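Local structure of CHAD domain (Ricinus communis, 6QV5) at residues A29-L34 with E162-L167; Q85-W90 with S146-R151; L187-R192 with T204-K209; R252-L257 with F270-L275. The protein probably binds inorganic polyphosphate through its all-helical CHAD fold, and also carries a zinc ion. All blocks are in the same frame, centred on the assembly; numbering follows the deposited sequence. Where two conformers were deposited one is given.

Interaction 1: residues A29-L34 with E162-L167; sequences AFPAIL and ETAPLL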
# COMPACT_ATOMS: atom_id res chain seq x y z
N ALA A 29 0.38 6.96 -21.78
CA ALA A 29 0.57 6.99 -20.33
C ALA A 29 -0.09 5.81 -19.62
O ALA A 29 0.56 5.17 -18.79
CB ALA A 29 0.05 8.30 -19.76
N PHE A 30 -1.37 5.51 -19.94
CA PHE A 30 -2.17 4.41 -19.38
C PHE A 30 -1.45 3.04 -19.45
O PHE A 30 -1.31 2.42 -18.39
CB PHE A 30 -3.57 4.38 -20.02
CG PHE A 30 -4.48 3.22 -19.70
CD1 PHE A 30 -5.33 3.27 -18.60
CD2 PHE A 30 -4.56 2.13 -20.55
CE1 PHE A 30 -6.20 2.21 -18.33
CE2 PHE A 30 -5.44 1.07 -20.28
CZ PHE A 30 -6.26 1.13 -19.17
N PRO A 31 -0.95 2.55 -20.62
CA PRO A 31 -0.25 1.26 -20.61
C PRO A 31 1.14 1.32 -19.97
O PRO A 31 1.63 0.28 -19.52
CB PRO A 31 -0.18 0.88 -22.10
CG PRO A 31 -0.17 2.17 -22.81
CD PRO A 31 -0.99 3.12 -21.99
N ALA A 32 1.75 2.52 -19.91
CA ALA A 32 3.07 2.72 -19.29
C ALA A 32 2.95 2.68 -17.77
O ALA A 32 3.82 2.09 -17.12
CB ALA A 32 3.67 4.04 -19.75
N ILE A 33 1.88 3.28 -17.20
CA ILE A 33 1.58 3.32 -15.77
C ILE A 33 1.19 1.92 -15.27
O ILE A 33 1.78 1.44 -14.29
CB ILE A 33 0.50 4.41 -15.44
CG1 ILE A 33 1.10 5.83 -15.56
CG2 ILE A 33 -0.14 4.20 -14.05
CD1 ILE A 33 0.11 6.93 -15.88
N LEU A 34 0.21 1.27 -15.93
CA LEU A 34 -0.26 -0.07 -15.56
C LEU A 34 0.80 -1.15 -15.80
O LEU A 34 0.88 -2.09 -15.02
CB LEU A 34 -1.58 -0.43 -16.26
CG LEU A 34 -2.85 0.28 -15.77
CD1 LEU A 34 -4.02 -0.11 -16.62
CD2 LEU A 34 -3.16 -0.05 -14.31
N GLU A 162 -5.82 -3.52 -24.99
CA GLU A 162 -7.05 -3.35 -25.78
C GLU A 162 -7.70 -1.99 -25.53
O GLU A 162 -8.15 -1.34 -26.48
CB GLU A 162 -8.04 -4.50 -25.50
CG GLU A 162 -9.19 -4.58 -26.49
CD GLU A 162 -10.20 -5.70 -26.33
OE1 GLU A 162 -10.25 -6.32 -25.24
OE2 GLU A 162 -10.94 -5.97 -27.30
N THR A 163 -7.77 -1.55 -24.25
CA THR A 163 -8.39 -0.29 -23.85
C THR A 163 -7.48 0.93 -24.11
O THR A 163 -8.00 2.04 -24.27
CB THR A 163 -8.89 -0.36 -22.39
OG1 THR A 163 -9.30 -1.69 -22.08
CG2 THR A 163 -10.05 0.59 -22.13
N ALA A 164 -6.14 0.73 -24.16
CA ALA A 164 -5.15 1.79 -24.37
C ALA A 164 -5.39 2.69 -25.62
O ALA A 164 -5.44 3.90 -25.42
CB ALA A 164 -3.74 1.22 -24.40
N PRO A 165 -5.59 2.19 -26.87
CA PRO A 165 -5.81 3.13 -27.99
C PRO A 165 -7.17 3.82 -28.02
O PRO A 165 -7.36 4.77 -28.77
CB PRO A 165 -5.58 2.26 -29.23
CG PRO A 165 -5.96 0.89 -28.80
CD PRO A 165 -5.59 0.79 -27.35
N LEU A 166 -8.12 3.34 -27.19
CA LEU A 166 -9.49 3.87 -27.09
C LEU A 166 -9.60 5.16 -26.25
O LEU A 166 -10.67 5.78 -26.23
CB LEU A 166 -10.45 2.79 -26.54
CG LEU A 166 -10.41 1.38 -27.17
CD1 LEU A 166 -11.21 0.39 -26.35
CD2 LEU A 166 -10.93 1.39 -28.60
N LEU A 167 -8.51 5.56 -25.57
CA LEU A 167 -8.49 6.75 -24.71
C LEU A 167 -8.11 8.03 -25.46
O LEU A 167 -7.16 8.04 -26.23
CB LEU A 167 -7.59 6.54 -23.48
CG LEU A 167 -7.86 5.30 -22.61
CD1 LEU A 167 -6.85 5.20 -21.51
CD2 LEU A 167 -9.26 5.32 -22.00
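Thr163, which meets Phe30 across the contact, has its OG1 hydrogen-bonded to the carbonyl O of Trp159, one turn earlier in the same helix, and its CB 4.3 Å from Phe30 CE2. With that hydroxyl engaged elsewhere, what joins the two segments is apolar packing in the all-helical CHAD fold, linking helix 26-42 to the last part of helix 147-163 and the chain that follows it. Phe30 carries the contact. Its CG stands anti to the backbone N (chi1 173°), and the ring is held between two leucine methyls: Leu167 CD1 on one face and, from the next turn of its own helix, Leu34 CD1 on the opposite face. Leu167 CD1 makes a CH-pi contact, 4.0 Å from the Phe30 ring centroid and 26° off the normal. It is displaced toward the attached end of the ring, with Phe30 CG 3.6 Å from Leu167 CD1. The two side chains cross at about a right angle. Outside the segments, Phe74 packs edge-to-face with Phe30, and Met160 touches Pro31. Helix 26-42 is kinked at Pro31, whose N has no bond to the preceding turn; there Pro31 CG rests 4.0 Å from Ala164 CB, the same methyl that contacts Phe30 CD2.

Interaction 2: residues Q85-W90 with S146-R151; sequences QDDISW and SPRYTR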
# COMPACT_ATOMS: atom_id res chain seq x y z
N GLN A 85 -11.35 -7.24 -10.84
CA GLN A 85 -11.34 -6.50 -9.58
C GLN A 85 -11.50 -7.42 -8.37
O GLN A 85 -10.93 -7.14 -7.31
CB GLN A 85 -12.41 -5.39 -9.57
CG GLN A 85 -12.05 -4.20 -10.46
CD GLN A 85 -13.07 -3.09 -10.37
OE1 GLN A 85 -14.14 -3.15 -10.98
NE2 GLN A 85 -12.75 -2.06 -9.62
N ASP A 86 -12.25 -8.54 -8.53
CA ASP A 86 -12.45 -9.55 -7.48
C ASP A 86 -11.16 -10.33 -7.26
O ASP A 86 -10.82 -10.64 -6.11
CB ASP A 86 -13.60 -10.51 -7.86
CG ASP A 86 -14.99 -9.90 -7.94
OD1 ASP A 86 -15.19 -8.80 -7.36
OD2 ASP A 86 -15.87 -10.51 -8.58
N ASP A 87 -10.43 -10.65 -8.35
CA ASP A 87 -9.16 -11.38 -8.31
C ASP A 87 -8.01 -10.52 -7.77
O ASP A 87 -7.11 -11.05 -7.14
CB ASP A 87 -8.82 -11.97 -9.69
CG ASP A 87 -9.84 -12.95 -10.25
OD1 ASP A 87 -10.32 -13.81 -9.47
OD2 ASP A 87 -10.13 -12.88 -11.46
N ILE A 88 -8.06 -9.19 -8.02
CA ILE A 88 -7.07 -8.22 -7.53
C ILE A 88 -7.24 -8.11 -6.00
O ILE A 88 -6.24 -8.09 -5.28
CB ILE A 88 -7.18 -6.85 -8.27
CG1 ILE A 88 -6.65 -6.97 -9.72
CG2 ILE A 88 -6.44 -5.72 -7.52
CD1 ILE A 88 -7.29 -6.02 -10.72
N SER A 89 -8.50 -8.09 -5.53
CA SER A 89 -8.87 -8.04 -4.11
C SER A 89 -8.42 -9.32 -3.40
O SER A 89 -7.96 -9.24 -2.26
CB SER A 89 -10.37 -7.83 -3.95
OG SER A 89 -10.76 -6.57 -4.48
N TRP A 90 -8.52 -10.48 -4.09
CA TRP A 90 -8.08 -11.78 -3.59
C TRP A 90 -6.56 -11.81 -3.44
O TRP A 90 -6.06 -12.24 -2.40
CB TRP A 90 -8.58 -12.92 -4.51
CG TRP A 90 -7.83 -14.21 -4.38
CD1 TRP A 90 -7.95 -15.13 -3.39
CD2 TRP A 90 -6.83 -14.70 -5.28
NE1 TRP A 90 -7.08 -16.18 -3.61
CE2 TRP A 90 -6.38 -15.94 -4.76
CE3 TRP A 90 -6.25 -14.22 -6.47
CZ2 TRP A 90 -5.39 -16.70 -5.40
CZ3 TRP A 90 -5.27 -14.97 -7.10
CH2 TRP A 90 -4.86 -16.20 -6.57
N SER A 146 -1.10 -20.96 -8.18
CA SER A 146 -2.44 -21.35 -8.62
C SER A 146 -2.77 -20.73 -9.99
O SER A 146 -2.30 -19.63 -10.28
CB SER A 146 -3.49 -20.93 -7.58
OG SER A 146 -3.74 -19.54 -7.59
N PRO A 147 -3.60 -21.40 -10.84
CA PRO A 147 -3.93 -20.81 -12.16
C PRO A 147 -4.70 -19.48 -12.08
O PRO A 147 -4.67 -18.73 -13.06
CB PRO A 147 -4.75 -21.91 -12.85
CG PRO A 147 -4.44 -23.16 -12.10
CD PRO A 147 -4.25 -22.71 -10.68
N ARG A 148 -5.35 -19.18 -10.94
CA ARG A 148 -6.11 -17.95 -10.70
C ARG A 148 -5.22 -16.70 -10.83
O ARG A 148 -5.66 -15.70 -11.38
CB ARG A 148 -6.81 -17.99 -9.33
CG ARG A 148 -7.91 -16.95 -9.19
CD ARG A 148 -8.52 -16.91 -7.80
NE ARG A 148 -9.47 -15.80 -7.68
CZ ARG A 148 -10.22 -15.56 -6.61
NH1 ARG A 148 -10.14 -16.35 -5.54
NH2 ARG A 148 -11.05 -14.53 -6.59
N TYR A 149 -3.97 -16.78 -10.32
CA TYR A 149 -3.02 -15.67 -10.38
C TYR A 149 -2.51 -15.40 -11.80
O TYR A 149 -2.56 -14.25 -12.25
CB TYR A 149 -1.85 -15.87 -9.40
CG TYR A 149 -0.75 -14.84 -9.56
CD1 TYR A 149 -0.93 -13.52 -9.16
CD2 TYR A 149 0.46 -15.18 -10.17
CE1 TYR A 149 0.07 -12.57 -9.34
CE2 TYR A 149 1.46 -14.23 -10.35
CZ TYR A 149 1.26 -12.93 -9.93
OH TYR A 149 2.25 -11.99 -10.11
N THR A 150 -1.98 -16.44 -12.47
CA THR A 150 -1.41 -16.35 -13.82
C THR A 150 -2.45 -15.90 -14.85
O THR A 150 -2.11 -15.13 -15.74
CB THR A 150 -0.69 -17.64 -14.22
OG1 THR A 150 -1.56 -18.75 -14.00
CG2 THR A 150 0.62 -17.83 -13.47
N ARG A 151 -3.72 -16.35 -14.69
CA ARG A 151 -4.82 -15.94 -15.57
C ARG A 151 -5.13 -14.46 -15.38
O ARG A 151 -5.32 -13.75 -16.37
CB ARG A 151 -6.08 -16.79 -15.35
CG ARG A 151 -6.02 -18.14 -16.04
CD ARG A 151 -7.34 -18.89 -15.99
NE ARG A 151 -8.24 -18.47 -17.07
CZ ARG A 151 -9.39 -19.07 -17.37
NH1 ARG A 151 -10.14 -18.62 -18.37
NH2 ARG A 151 -9.79 -20.13 -16.68
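Arg148 lies across Trp90 and Asp87, and every atom of its side chain beyond CA has a partner on helix 82-108. The chain starts with CG anti to the backbone N and is extended as far as NE, which carries it straight over the indole. Arg148 CB touches the far corner of the ring, 3.8 Å from Trp90 CH2, and Arg148 CG follows at 3.9 Å from Trp90 CZ3. Arg148 CD then sits over the middle of the six-membered ring, 3.6 Å from its centroid, as a CH-pi contact. Arg148 NE donates to Asp87 OD1 at 2.8 Å and 156°. Arg148 CZ lies 3.8 Å from the centroid of the Trp90 five-membered ring, and the guanidinium stacks on the indole with planes 10° apart, a cation-pi arrangement. Arg148 NH1 rests 3.3 Å from Trp90 CD1, whereas Arg148 NH2 donates to the anti lone pair of Asp87 OD1 at 3.1 Å and a more bent 139°. NE and NH2 thus grip one oxygen, which lies in the guanidinium plane, while NE stands out of the carboxylate plane; the two planes are almost perpendicular, and this grip should fix the rotation of the stacked group. Ser146, the N-cap residue of helix 147-163, borders the indole edge; its OG is bonded to Ala143 O. At the surface this joins the start of helix 147-163 to helix 82-108, while Ala143 of helix 122-145 also touches Trp90.

Interaction 3: residues L187-R192 with T204-K209; sequences LKRAAR and TRIATK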
# COMPACT_ATOMS: atom_id res chain seq x y z
N LEU A 187 -6.52 17.36 1.49
CA LEU A 187 -6.71 18.53 2.33
C LEU A 187 -8.03 18.51 3.09
O LEU A 187 -8.06 18.89 4.26
CB LEU A 187 -6.57 19.82 1.50
CG LEU A 187 -5.27 20.63 1.69
CD1 LEU A 187 -4.05 19.87 1.18
CD2 LEU A 187 -5.37 21.96 0.98
N LYS A 188 -9.12 18.04 2.44
CA LYS A 188 -10.46 17.92 3.03
C LYS A 188 -10.46 16.88 4.15
O LYS A 188 -10.99 17.15 5.23
CB LYS A 188 -11.49 17.54 1.95
CG LYS A 188 -12.94 17.83 2.34
CD LYS A 188 -13.93 16.90 1.63
CE LYS A 188 -14.25 17.31 0.21
NZ LYS A 188 -15.17 16.35 -0.45
N ARG A 189 -9.85 15.70 3.90
CA ARG A 189 -9.74 14.60 4.86
C ARG A 189 -8.83 14.94 6.03
O ARG A 189 -9.09 14.48 7.15
CB ARG A 189 -9.31 13.30 4.17
CG ARG A 189 -10.44 12.65 3.38
CD ARG A 189 -9.93 11.55 2.47
NE ARG A 189 -11.03 10.90 1.76
CZ ARG A 189 -10.94 9.72 1.15
NH1 ARG A 189 -9.79 9.05 1.16
NH2 ARG A 189 -11.99 9.20 0.53
N ALA A 190 -7.78 15.75 5.80
CA ALA A 190 -6.84 16.19 6.84
C ALA A 190 -7.49 17.24 7.75
O ALA A 190 -7.11 17.35 8.92
CB ALA A 190 -5.58 16.76 6.20
N ALA A 191 -8.48 18.00 7.22
CA ALA A 191 -9.24 19.02 7.95
C ALA A 191 -10.40 18.39 8.74
O ALA A 191 -10.63 18.77 9.89
CB ALA A 191 -9.76 20.07 6.99
N ARG A 192 -11.11 17.42 8.12
CA ARG A 192 -12.24 16.69 8.72
C ARG A 192 -11.77 15.72 9.82
O ARG A 192 -12.57 15.28 10.64
CB ARG A 192 -13.03 15.93 7.64
CG ARG A 192 -14.35 16.59 7.24
CD ARG A 192 -14.20 17.67 6.18
NE ARG A 192 -15.50 18.05 5.61
CZ ARG A 192 -15.71 19.11 4.84
NH1 ARG A 192 -14.70 19.92 4.53
NH2 ARG A 192 -16.92 19.37 4.37
N THR A 204 -7.33 9.77 5.67
CA THR A 204 -6.20 10.68 5.45
C THR A 204 -4.98 9.89 4.96
O THR A 204 -4.33 10.32 4.00
CB THR A 204 -5.92 11.51 6.72
OG1 THR A 204 -7.14 12.13 7.16
CG2 THR A 204 -4.86 12.58 6.51
N ARG A 205 -4.69 8.72 5.60
CA ARG A 205 -3.58 7.82 5.28
C ARG A 205 -3.68 7.30 3.83
O ARG A 205 -2.67 7.23 3.13
CB ARG A 205 -3.55 6.67 6.30
CG ARG A 205 -2.34 5.74 6.21
CD ARG A 205 -2.24 4.81 7.41
NE ARG A 205 -3.47 4.04 7.65
CZ ARG A 205 -3.74 2.86 7.12
NH1 ARG A 205 -2.87 2.27 6.30
NH2 ARG A 205 -4.88 2.25 7.40
N ILE A 206 -4.90 6.92 3.39
CA ILE A 206 -5.11 6.39 2.04
C ILE A 206 -5.06 7.53 1.00
O ILE A 206 -4.57 7.30 -0.11
CB ILE A 206 -6.35 5.46 1.88
CG1 ILE A 206 -7.69 6.19 2.14
CG2 ILE A 206 -6.21 4.20 2.74
CD1 ILE A 206 -8.85 5.72 1.26
N ALA A 207 -5.51 8.75 1.37
CA ALA A 207 -5.46 9.94 0.51
C ALA A 207 -4.00 10.34 0.28
O ALA A 207 -3.66 10.83 -0.80
CB ALA A 207 -6.22 11.09 1.15
N THR A 208 -3.15 10.09 1.29
CA THR A 208 -1.71 10.33 1.28
C THR A 208 -1.02 9.32 0.34
O THR A 208 -0.12 9.71 -0.41
CB THR A 208 -1.17 10.25 2.72
OG1 THR A 208 -1.82 11.25 3.52
CG2 THR A 208 0.31 10.45 2.81
N LYS A 209 -1.46 8.04 0.38
CA LYS A 209 -0.94 6.96 -0.47
C LYS A 209 -1.34 7.17 -1.93
O LYS A 209 -0.48 7.07 -2.81
CB LYS A 209 -1.42 5.59 0.03
CG LYS A 209 -0.46 4.91 1.00
CD LYS A 209 -0.91 3.49 1.32
CE LYS A 209 0.08 2.75 2.19
NZ LYS A 209 -0.39 1.38 2.51
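Arg189 and Thr204 bring their CA atoms to 5.3 Å; the axes of segments 187-192 and 204-209 approach to 9.1 Å, with a signed crossing angle of -158°. The two helices, 171-192 and 198-217, are consecutive in the chain and form an antiparallel helical hairpin within the CHAD domain. Thr204 turns its OG1 toward the opposite backbone, 3.1 Å from Arg189 O, but this is a close polar approach rather than a hydrogen bond, because the hydroxyl is bonded to Ser200 O in its own helix. The other branch, Thr204 CG2, points anti to the backbone N and packs 4.1 Å from Ala190 CA. The Arg189 side chain runs on to the next turn of the facing helix. Its aliphatic part is extended from CG to NE, and Arg189 CD lies 4.0 Å from Ala207 CB. The guanidinium presents an edge to Ile206, with Arg189 NH1 3.5 Å from Ile206 CD1; the same nitrogen is hydrogen-bonded to the backbone O of Arg203, which ties the arginine to the facing helix. Ala207 also packs on Leu186 of helix 171-192, extending the interface by a turn. Within the second helix Thr204 O takes two donors from opposite faces of its carbonyl plane, Thr208 N at 3.0 Å and Thr208 OG1 at 2.7 Å, the hydroxyl lying 37° out of that plane.

Interaction 4: residues R252-L257 with F270-L275; sequences RLLQEL and FARGYL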
# COMPACT_ATOMS: atom_id res chain seq x y z
N ARG A 252 -5.38 -6.66 16.67
CA ARG A 252 -6.38 -7.45 15.95
C ARG A 252 -5.83 -8.85 15.64
O ARG A 252 -6.53 -9.84 15.86
CB ARG A 252 -6.81 -6.71 14.67
CG ARG A 252 -7.88 -7.43 13.83
CD ARG A 252 -8.12 -6.77 12.48
NE ARG A 252 -6.93 -6.74 11.63
CZ ARG A 252 -6.56 -7.72 10.81
NH1 ARG A 252 -7.28 -8.83 10.71
NH2 ARG A 252 -5.47 -7.59 10.07
N LEU A 253 -4.57 -8.92 15.13
CA LEU A 253 -3.89 -10.18 14.78
C LEU A 253 -3.64 -11.07 16.00
O LEU A 253 -3.82 -12.28 15.90
CB LEU A 253 -2.57 -9.93 14.03
CG LEU A 253 -2.65 -9.36 12.60
CD1 LEU A 253 -1.26 -9.05 12.09
CD2 LEU A 253 -3.34 -10.32 11.64
N LEU A 254 -3.21 -10.47 17.13
CA LEU A 254 -2.93 -11.21 18.36
C LEU A 254 -4.20 -11.74 19.03
O LEU A 254 -4.20 -12.88 19.50
CB LEU A 254 -2.08 -10.39 19.35
CG LEU A 254 -0.61 -10.17 18.97
CD1 LEU A 254 -0.02 -9.01 19.74
CD2 LEU A 254 0.23 -11.43 19.18
N GLN A 255 -5.30 -10.95 19.02
CA GLN A 255 -6.61 -11.35 19.57
C GLN A 255 -7.16 -12.56 18.80
O GLN A 255 -7.74 -13.46 19.41
CB GLN A 255 -7.59 -10.16 19.58
CG GLN A 255 -9.01 -10.45 20.12
CD GLN A 255 -9.04 -11.00 21.52
OE1 GLN A 255 -8.80 -10.29 22.51
NE2 GLN A 255 -9.34 -12.28 21.65
N GLU A 256 -6.93 -12.60 17.46
CA GLU A 256 -7.32 -13.71 16.58
C GLU A 256 -6.46 -14.94 16.90
O GLU A 256 -6.98 -16.06 16.89
CB GLU A 256 -7.14 -13.31 15.11
CG GLU A 256 -8.27 -12.46 14.55
CD GLU A 256 -8.03 -11.88 13.17
OE1 GLU A 256 -7.52 -12.61 12.28
OE2 GLU A 256 -8.38 -10.70 12.96
N LEU A 257 -5.16 -14.72 17.20
CA LEU A 257 -4.19 -15.76 17.57
C LEU A 257 -4.53 -16.35 18.95
O LEU A 257 -4.31 -17.54 19.16
CB LEU A 257 -2.76 -15.18 17.54
CG LEU A 257 -1.58 -16.13 17.84
CD1 LEU A 257 -1.33 -17.09 16.69
CD2 LEU A 257 -0.32 -15.35 18.14
N PHE A 270 -0.42 -10.01 27.34
CA PHE A 270 0.68 -9.15 27.79
C PHE A 270 1.10 -8.21 26.66
O PHE A 270 1.28 -7.01 26.90
CB PHE A 270 1.87 -9.98 28.29
CG PHE A 270 2.99 -9.16 28.90
CD1 PHE A 270 2.98 -8.82 30.24
CD2 PHE A 270 4.06 -8.72 28.11
CE1 PHE A 270 4.01 -8.05 30.80
CE2 PHE A 270 5.08 -7.95 28.66
CZ PHE A 270 5.05 -7.62 30.00
N ALA A 271 1.26 -8.76 25.44
CA ALA A 271 1.63 -8.02 24.24
C ALA A 271 0.51 -7.06 23.84
O ALA A 271 0.79 -5.91 23.50
CB ALA A 271 1.93 -8.98 23.10
N ARG A 272 -0.76 -7.52 23.92
CA ARG A 272 -1.96 -6.74 23.60
C ARG A 272 -2.14 -5.56 24.56
O ARG A 272 -2.52 -4.48 24.12
CB ARG A 272 -3.21 -7.62 23.58
CG ARG A 272 -3.35 -8.44 22.30
CD ARG A 272 -4.71 -9.10 22.16
NE ARG A 272 -5.76 -8.13 21.84
CZ ARG A 272 -6.74 -7.78 22.66
NH1 ARG A 272 -6.84 -8.33 23.86
NH2 ARG A 272 -7.64 -6.88 22.28
N GLY A 273 -1.84 -5.78 25.84
CA GLY A 273 -1.90 -4.76 26.88
C GLY A 273 -0.88 -3.67 26.63
O GLY A 273 -1.21 -2.48 26.72
N TYR A 274 0.36 -4.07 26.27
CA TYR A 274 1.48 -3.19 25.95
C TYR A 274 1.19 -2.33 24.72
O TYR A 274 1.49 -1.14 24.73
CB TYR A 274 2.77 -4.02 25.73
CG TYR A 274 4.05 -3.22 25.81
CD1 TYR A 274 4.84 -3.24 26.97
CD2 TYR A 274 4.51 -2.48 24.73
CE1 TYR A 274 6.03 -2.52 27.04
CE2 TYR A 274 5.70 -1.76 24.79
CZ TYR A 274 6.46 -1.78 25.95
OH TYR A 274 7.63 -1.06 26.02
N LEU A 275 0.63 -2.95 23.66
CA LEU A 275 0.31 -2.27 22.41
C LEU A 275 -0.89 -1.33 22.51
O LEU A 275 -0.88 -0.27 21.88
CB LEU A 275 0.14 -3.27 21.25
CG LEU A 275 1.41 -4.04 20.85
CD1 LEU A 275 1.06 -5.33 20.15
CD2 LEU A 275 2.34 -3.19 20.00
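Leu254 and Arg272 mark the closest CA approach between helices 224-260 and 265-281, whose segments pass at 9.8 Å between axes and run nearly antiparallel, 160° between their directions. The contact divides into an apolar inner half and a more open polar half. On the inner side Leu254 points at the partner helix with CG anti to the carbonyl carbon, and its CD1 reaches two residues one turn apart: Leu254 CD1 is 3.9 Å from Ala271 CB and equally 3.9 Å from Leu275 CD1. The Leu254 and Leu275 side chains cross at about a right angle. Arg272 closes this half with its aliphatic stem, Arg272 CG lying 3.8 Å from Leu254 CB.

On the outer side the segments meet without a hydrogen bond between them. Arg272 bends at chi3 (73°), which brings its NE back over Gln255, 3.5 Å from Gln255 CB. Gln255 OE1 then sits over a face of the guanidinium, 3.1 Å from Arg272 NH1; at that angle the pair does not count as a hydrogen bond, and amide and guanidinium planes are 69° apart. The arginine is anchored elsewhere: NE is hydrogen-bonded to Gly251 O on the facing helix, and NH1 to Gln269 OE1 on its own. These two bonds hold the guanidinium at the partly exposed border.

Beyond the pair, helix 122-145 packs against Ala271 through Leu125, and helix 82-108 against Leu275 through Thr108, so the antiparallel hairpin 224-281 is backed by both helices on its leucine side.

In the fold
Along the chain, interaction 2 is nested inside the loop closed by interaction 1; interactions 3 and 4 then follow in series. Interactions 1 and 2 share helix 147-163, using its two ends, with centres about 21 Å apart. The other two join sequence neighbours: interaction 3 closes the hairpin of helices 171-192 and 198-217, and interaction 4 that of helices 224-260 and 265-281, their centres about 28 Å apart. None of the four touches another. Interactions 1 and 4, about 45 Å apart between centres, lie on opposite sides of the chain's centre. All are helix packing away from the zinc site of His52 and His138, which is consistent with a role in the helical framework.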